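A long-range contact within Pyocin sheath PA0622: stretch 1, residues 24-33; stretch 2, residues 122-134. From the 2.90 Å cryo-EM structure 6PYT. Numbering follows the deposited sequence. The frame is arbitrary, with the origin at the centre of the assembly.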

ATOM      1  N   SER B  24      39.202   9.718 -35.489  1.00 52.87           N
ATOM      2  CA  SER B  24      40.289   8.752 -35.543  1.00 52.87           C
ATOM      3  C   SER B  24      40.978   8.698 -36.895  1.00 52.87           C
ATOM      4  O   SER B  24      42.045   8.087 -37.001  1.00 52.87           O
ATOM      5  CB  SER B  24      39.779   7.351 -35.193  1.00 52.87           C
ATOM      6  OG  SER B  24      39.324   7.290 -33.852  1.00 52.87           O
ATOM      7  N   SER B  25      40.398   9.305 -37.923  1.00 50.77           N
ATOM      8  CA  SER B  25      40.997   9.267 -39.245  1.00 50.77           C
ATOM      9  C   SER B  25      42.232  10.157 -39.304  1.00 50.77           C
ATOM     10  O   SER B  25      42.326  11.174 -38.615  1.00 50.77           O
ATOM     11  CB  SER B  25      39.987   9.711 -40.298  1.00 50.77           C
ATOM     12  OG  SER B  25      40.582   9.755 -41.576  1.00 50.77           O
ATOM     13  N   VAL B  26      43.189   9.754 -40.135  1.00 48.58           N
ATOM     14  CA  VAL B  26      44.426  10.496 -40.341  1.00 48.58           C
ATOM     15  C   VAL B  26      44.419  11.073 -41.748  1.00 48.58           C
ATOM     16  O   VAL B  26      43.866  10.473 -42.673  1.00 48.58           O
ATOM     17  CB  VAL B  26      45.661   9.613 -40.093  1.00 48.58           C
ATOM     18  CG1 VAL B  26      45.777   9.297 -38.644  1.00 48.58           C
ATOM     19  CG2 VAL B  26      45.493   8.329 -40.788  1.00 48.58           C
ATOM     20  N   ILE B  27      45.008  12.257 -41.897  1.00 47.02           N
ATOM     21  CA  ILE B  27      44.908  13.061 -43.110  1.00 47.02           C
ATOM     22  C   ILE B  27      46.310  13.459 -43.538  1.00 47.02           C
ATOM     23  O   ILE B  27      47.105  13.931 -42.727  1.00 47.02           O
ATOM     24  CB  ILE B  27      44.033  14.312 -42.885  1.00 47.02           C
ATOM     25  CG1 ILE B  27      42.587  13.914 -42.604  1.00 47.02           C
ATOM     26  CG2 ILE B  27      44.074  15.242 -44.067  1.00 47.02           C
ATOM     27  CD1 ILE B  27      41.729  15.039 -42.145  1.00 47.02           C
ATOM     28  N   GLY B  28      46.624  13.257 -44.831  1.00 47.30           N
ATOM     29  CA  GLY B  28      47.905  13.629 -45.371  1.00 47.30           C
ATOM     30  C   GLY B  28      47.821  14.957 -46.085  1.00 47.30           C
ATOM     31  O   GLY B  28      47.122  15.091 -47.087  1.00 47.30           O
ATOM     32  N   LEU B  29      48.554  15.940 -45.575  1.00 49.51           N
ATOM     33  CA  LEU B  29      48.441  17.319 -46.012  1.00 49.51           C
ATOM     34  C   LEU B  29      49.780  17.788 -46.561  1.00 49.51           C
ATOM     35  O   LEU B  29      50.839  17.391 -46.074  1.00 49.51           O
ATOM     36  CB  LEU B  29      47.989  18.211 -44.848  1.00 49.51           C
ATOM     37  CG  LEU B  29      47.408  19.605 -45.064  1.00 49.51           C
ATOM     38  CD1 LEU B  29      46.447  19.889 -43.954  1.00 49.51           C
ATOM     39  CD2 LEU B  29      48.464  20.665 -45.064  1.00 49.51           C
ATOM     40  N   CYS B  30      49.723  18.653 -47.568  1.00 51.72           N
ATOM     41  CA  CYS B  30      50.932  19.114 -48.244  1.00 51.72           C
ATOM     42  C   CYS B  30      50.645  20.457 -48.892  1.00 51.72           C
ATOM     43  O   CYS B  30      49.825  20.526 -49.812  1.00 51.72           O
ATOM     44  CB  CYS B  30      51.376  18.100 -49.284  1.00 51.72           C
ATOM     45  SG  CYS B  30      52.866  18.542 -50.157  1.00 51.72           S
ATOM     46  N   ASP B  31      51.324  21.507 -48.435  1.00 52.47           N
ATOM     47  CA  ASP B  31      51.096  22.856 -48.937  1.00 52.47           C
ATOM     48  C   ASP B  31      52.348  23.676 -48.629  1.00 52.47           C
ATOM     49  O   ASP B  31      53.354  23.140 -48.162  1.00 52.47           O
ATOM     50  CB  ASP B  31      49.828  23.448 -48.314  1.00 52.47           C
ATOM     51  N   VAL B  32      52.288  24.987 -48.884  1.00 54.08           N
ATOM     52  CA  VAL B  32      53.479  25.826 -48.810  1.00 54.08           C
ATOM     53  C   VAL B  32      53.544  26.558 -47.481  1.00 54.08           C
ATOM     54  O   VAL B  32      52.522  26.873 -46.861  1.00 54.08           O
ATOM     55  CB  VAL B  32      53.565  26.822 -49.984  1.00 54.08           C
ATOM     56  CG1 VAL B  32      53.740  26.082 -51.281  1.00 54.08           C
ATOM     57  CG2 VAL B  32      52.335  27.686 -50.046  1.00 54.08           C
ATOM     58  N   PHE B  33      54.770  26.819 -47.033  1.00 53.62           N
ATOM     59  CA  PHE B  33      54.994  27.636 -45.851  1.00 53.62           C
ATOM     60  C   PHE B  33      56.391  28.226 -45.971  1.00 53.62           C
ATOM     61  O   PHE B  33      57.163  27.859 -46.859  1.00 53.62           O
ATOM     62  CB  PHE B  33      54.818  26.811 -44.564  1.00 53.62           C
ATOM     63  CG  PHE B  33      56.062  26.169 -44.049  1.00 53.62           C
ATOM     64  CD1 PHE B  33      56.602  25.041 -44.635  1.00 53.62           C
ATOM     65  CD2 PHE B  33      56.635  26.644 -42.889  1.00 53.62           C
ATOM     66  CE1 PHE B  33      57.740  24.461 -44.101  1.00 53.62           C
ATOM     67  CE2 PHE B  33      57.757  26.057 -42.360  1.00 53.62           C
ATOM     68  CZ  PHE B  33      58.311  24.972 -42.961  1.00 53.62           C
TER
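Stretch 2 122-134: NAQPRLLVAPGHS

Stretch 2 runs alongside the strand of stretch 1 in the same direction, nearly 100 residues away in sequence, and the pairing is that of a parallel sheet. The strand at 127-129 crosses its partner at -21°, with the two axes 4.5 Å apart at their closest.

Asn-122 stays out of reach. Contact opens in an extended loop at Ala-123, whose CB rests 3.8 Å from Val-26 CG1. Gln-124 points its CA-to-CB bond away from stretch 1 and contributes mainly through its backbone: its O lies 3.2 Å from Val-26 CG2 and also accepts a hydrogen bond from Arg-126 NE at 3.3 Å, which ties the arginine back along its own stretch. Pro-125, with no N-H to offer, packs instead, its CA 3.7 Å from Val-26 CG2 and its CB 3.7 Å from Gly-28 N.

At Arg-126 the backbone turns (phi/psi -86/-10) before it becomes extended at Leu-127. Consecutive amides therefore converge on one carbonyl, Arg-126 N at 3.1 Å and Leu-127 N at 3.3 Å from Val-26 O, both weak hydrogen bonds with bent angles. The next two bonds along the ladder are straighter. In the first, Leu-127 O receives Gly-28 N in an almost straight but very short bond of 2.4 Å. The side chain of Leu-127 lies on the same face of the sheet as Ile-27, its CB 4.0 Å from Ile-27 CG1.

Leu-128 takes the other face and pairs with Gly-28; Gly-28 CA and Leu-128 CA lie 4.6 Å apart. Gly-28 has no side chain, and the space is needed: an ideal CB modelled on it would clash with Leu-128 CD2 and sit tight against Pro-125 CB.

Val-129 supplies the second of the straighter bonds, its N reaching Gly-28 O at 2.8 Å. Gly-28 thus donates to Leu-127 and accepts from Val-129, spanning Leu-128 in the usual parallel manner. The side chain of Val-129 returns to the face of Leu-127, Ile-27 and Leu-29, completing an apolar layer: Val-129 CG1 meets Ile-27 CG2 at 3.8 Å and Leu-29 CG at 4.1 Å. Its O takes a weak bond from Cys-30 N at 3.3 Å.

Further along, the grip loosens. Ala-130 CA makes a CA-H...O contact of 3.4 Å with Cys-30 O, and Pro-131 follows with its CD 3.5 Å from that same oxygen. Gly-132, at phi/psi 87/-15, suits the turn in which Ala-130 O accepts His-133 N and Ser-134 N, each at 3.2 Å. After this turn the CA-to-CB bond of His-133 points toward stretch 1, and its NE2 lies 3.7 Å from Val-32 CG1, while Ser-134 makes no contact.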

ATOM      1  N   ASN B 122      53.052   6.434 -36.559  1.00 52.79           N
ATOM      2  CA  ASN B 122      51.961   5.446 -36.511  1.00 52.79           C
ATOM      3  C   ASN B 122      50.651   6.057 -37.009  1.00 52.79           C
ATOM      4  O   ASN B 122      49.598   5.955 -36.378  1.00 52.79           O
ATOM      5  CB  ASN B 122      51.792   4.845 -35.111  1.00 52.79           C
ATOM      6  CG  ASN B 122      50.986   3.564 -35.114  1.00 52.79           C
ATOM      7  OD1 ASN B 122      50.690   3.010 -36.167  1.00 52.79           O
ATOM      8  ND2 ASN B 122      50.562   3.131 -33.937  1.00 52.79           N
ATOM      9  N   ALA B 123      50.728   6.725 -38.156  1.00 51.34           N
ATOM     10  CA  ALA B 123      49.569   7.389 -38.752  1.00 51.34           C
ATOM     11  C   ALA B 123      49.687   7.258 -40.267  1.00 51.34           C
ATOM     12  O   ALA B 123      50.310   8.094 -40.918  1.00 51.34           O
ATOM     13  CB  ALA B 123      49.494   8.843 -38.315  1.00 51.34           C
ATOM     14  N   GLN B 124      49.079   6.212 -40.818  1.00 50.93           N
ATOM     15  CA  GLN B 124      49.136   5.959 -42.249  1.00 50.93           C
ATOM     16  C   GLN B 124      47.978   6.671 -42.927  1.00 50.93           C
ATOM     17  O   GLN B 124      46.834   6.212 -42.802  1.00 50.93           O
ATOM     18  CB  GLN B 124      49.064   4.474 -42.527  1.00 50.93           C
ATOM     19  CG  GLN B 124      49.174   4.138 -43.981  1.00 50.93           C
ATOM     20  CD  GLN B 124      49.097   2.664 -44.222  1.00 50.93           C
ATOM     21  OE1 GLN B 124      48.900   1.884 -43.293  1.00 50.93           O
ATOM     22  NE2 GLN B 124      49.257   2.263 -45.470  1.00 50.93           N
ATOM     23  N   PRO B 125      48.226   7.734 -43.703  1.00 48.44           N
ATOM     24  CA  PRO B 125      47.174   8.696 -44.079  1.00 48.44           C
ATOM     25  C   PRO B 125      46.095   8.099 -44.970  1.00 48.44           C
ATOM     26  O   PRO B 125      46.364   7.664 -46.090  1.00 48.44           O
ATOM     27  CB  PRO B 125      47.952   9.791 -44.813  1.00 48.44           C
ATOM     28  CG  PRO B 125      49.323   9.668 -44.325  1.00 48.44           C
ATOM     29  CD  PRO B 125      49.554   8.213 -44.110  1.00 48.44           C
ATOM     30  N   ARG B 126      44.868   8.083 -44.455  1.00 49.90           N
ATOM     31  CA  ARG B 126      43.701   7.606 -45.182  1.00 49.90           C
ATOM     32  C   ARG B 126      43.067   8.682 -46.044  1.00 49.90           C
ATOM     33  O   ARG B 126      42.176   8.373 -46.839  1.00 49.90           O
ATOM     34  CB  ARG B 126      42.642   7.083 -44.208  1.00 49.90           C
ATOM     35  CG  ARG B 126      43.076   5.953 -43.280  1.00 49.90           C
ATOM     36  CD  ARG B 126      43.282   4.627 -43.984  1.00 49.90           C
ATOM     37  NE  ARG B 126      44.638   4.449 -44.481  1.00 49.90           N
ATOM     38  CZ  ARG B 126      45.009   3.461 -45.285  1.00 49.90           C
ATOM     39  NH1 ARG B 126      44.126   2.561 -45.680  1.00 49.90           N
ATOM     40  NH2 ARG B 126      46.265   3.373 -45.692  1.00 49.90           N
ATOM     41  N   LEU B 127      43.484   9.933 -45.898  1.00 47.11           N
ATOM     42  CA  LEU B 127      42.981  11.029 -46.710  1.00 47.11           C
ATOM     43  C   LEU B 127      44.143  11.888 -47.159  1.00 47.11           C
ATOM     44  O   LEU B 127      44.989  12.268 -46.346  1.00 47.11           O
ATOM     45  CB  LEU B 127      41.975  11.880 -45.940  1.00 47.11           C
ATOM     46  CG  LEU B 127      40.601  11.262 -45.764  1.00 47.11           C
ATOM     47  CD1 LEU B 127      39.791  12.074 -44.800  1.00 47.11           C
ATOM     48  CD2 LEU B 127      39.972  11.206 -47.125  1.00 47.11           C
ATOM     49  N   LEU B 128      44.173  12.203 -48.445  1.00 46.52           N
ATOM     50  CA  LEU B 128      45.265  12.945 -49.046  1.00 46.52           C
ATOM     51  C   LEU B 128      44.734  14.249 -49.602  1.00 46.52           C
ATOM     52  O   LEU B 128      43.780  14.252 -50.382  1.00 46.52           O
ATOM     53  CB  LEU B 128      45.923  12.134 -50.153  1.00 46.52           C
ATOM     54  CG  LEU B 128      46.561  10.869 -49.612  1.00 46.52           C
ATOM     55  CD1 LEU B 128      47.064  10.025 -50.737  1.00 46.52           C
ATOM     56  CD2 LEU B 128      47.676  11.241 -48.678  1.00 46.52           C
ATOM     57  N   VAL B 129      45.362  15.349 -49.217  1.00 48.47           N
ATOM     58  CA  VAL B 129      44.901  16.672 -49.603  1.00 48.47           C
ATOM     59  C   VAL B 129      46.117  17.538 -49.910  1.00 48.47           C
ATOM     60  O   VAL B 129      47.118  17.500 -49.188  1.00 48.47           O
ATOM     61  CB  VAL B 129      43.983  17.270 -48.512  1.00 48.47           C
ATOM     62  CG1 VAL B 129      44.655  17.325 -47.154  1.00 48.47           C
ATOM     63  CG2 VAL B 129      43.526  18.628 -48.886  1.00 48.47           C
ATOM     64  N   ALA B 130      46.068  18.248 -51.032  1.00 49.51           N
ATOM     65  CA  ALA B 130      47.100  19.210 -51.411  1.00 49.51           C
ATOM     66  C   ALA B 130      46.360  20.478 -51.805  1.00 49.51           C
ATOM     67  O   ALA B 130      46.002  20.660 -52.975  1.00 49.51           O
ATOM     68  CB  ALA B 130      47.974  18.685 -52.546  1.00 49.51           C
ATOM     69  N   PRO B 131      46.092  21.365 -50.848  1.00 49.87           N
ATOM     70  CA  PRO B 131      45.157  22.473 -51.088  1.00 49.87           C
ATOM     71  C   PRO B 131      45.752  23.538 -51.996  1.00 49.87           C
ATOM     72  O   PRO B 131      46.794  24.120 -51.695  1.00 49.87           O
ATOM     73  CB  PRO B 131      44.893  23.016 -49.681  1.00 49.87           C
ATOM     74  CG  PRO B 131      45.232  21.908 -48.785  1.00 49.87           C
ATOM     75  CD  PRO B 131      46.392  21.227 -49.418  1.00 49.87           C
ATOM     76  N   GLY B 132      45.072  23.791 -53.111  1.00 51.16           N
ATOM     77  CA  GLY B 132      45.507  24.760 -54.085  1.00 51.16           C
ATOM     78  C   GLY B 132      46.455  24.220 -55.130  1.00 51.16           C
ATOM     79  O   GLY B 132      46.657  24.870 -56.160  1.00 51.16           O
ATOM     80  N   HIS B 133      47.037  23.048 -54.898  1.00 51.47           N
ATOM     81  CA  HIS B 133      47.990  22.460 -55.820  1.00 51.47           C
ATOM     82  C   HIS B 133      47.433  21.286 -56.596  1.00 51.47           C
ATOM     83  O   HIS B 133      48.008  20.919 -57.620  1.00 51.47           O
ATOM     84  CB  HIS B 133      49.238  22.007 -55.060  1.00 51.47           C
ATOM     85  CG  HIS B 133      49.992  23.137 -54.443  1.00 51.47           C
ATOM     86  ND1 HIS B 133      50.773  23.997 -55.182  1.00 51.47           N
ATOM     87  CD2 HIS B 133      50.066  23.565 -53.164  1.00 51.47           C
ATOM     88  CE1 HIS B 133      51.305  24.900 -54.381  1.00 51.47           C
ATOM     89  NE2 HIS B 133      50.891  24.662 -53.152  1.00 51.47           N
ATOM     90  N   SER B 134      46.321  20.710 -56.157  1.00 50.99           N
ATOM     91  CA  SER B 134      45.723  19.591 -56.865  1.00 50.99           C
ATOM     92  C   SER B 134      44.987  20.018 -58.125  1.00 50.99           C
ATOM     93  O   SER B 134      44.511  19.154 -58.866  1.00 50.99           O
ATOM     94  CB  SER B 134      44.774  18.848 -55.935  1.00 50.99           C
ATOM     95  OG  SER B 134      45.478  18.329 -54.826  1.00 50.99           O
TER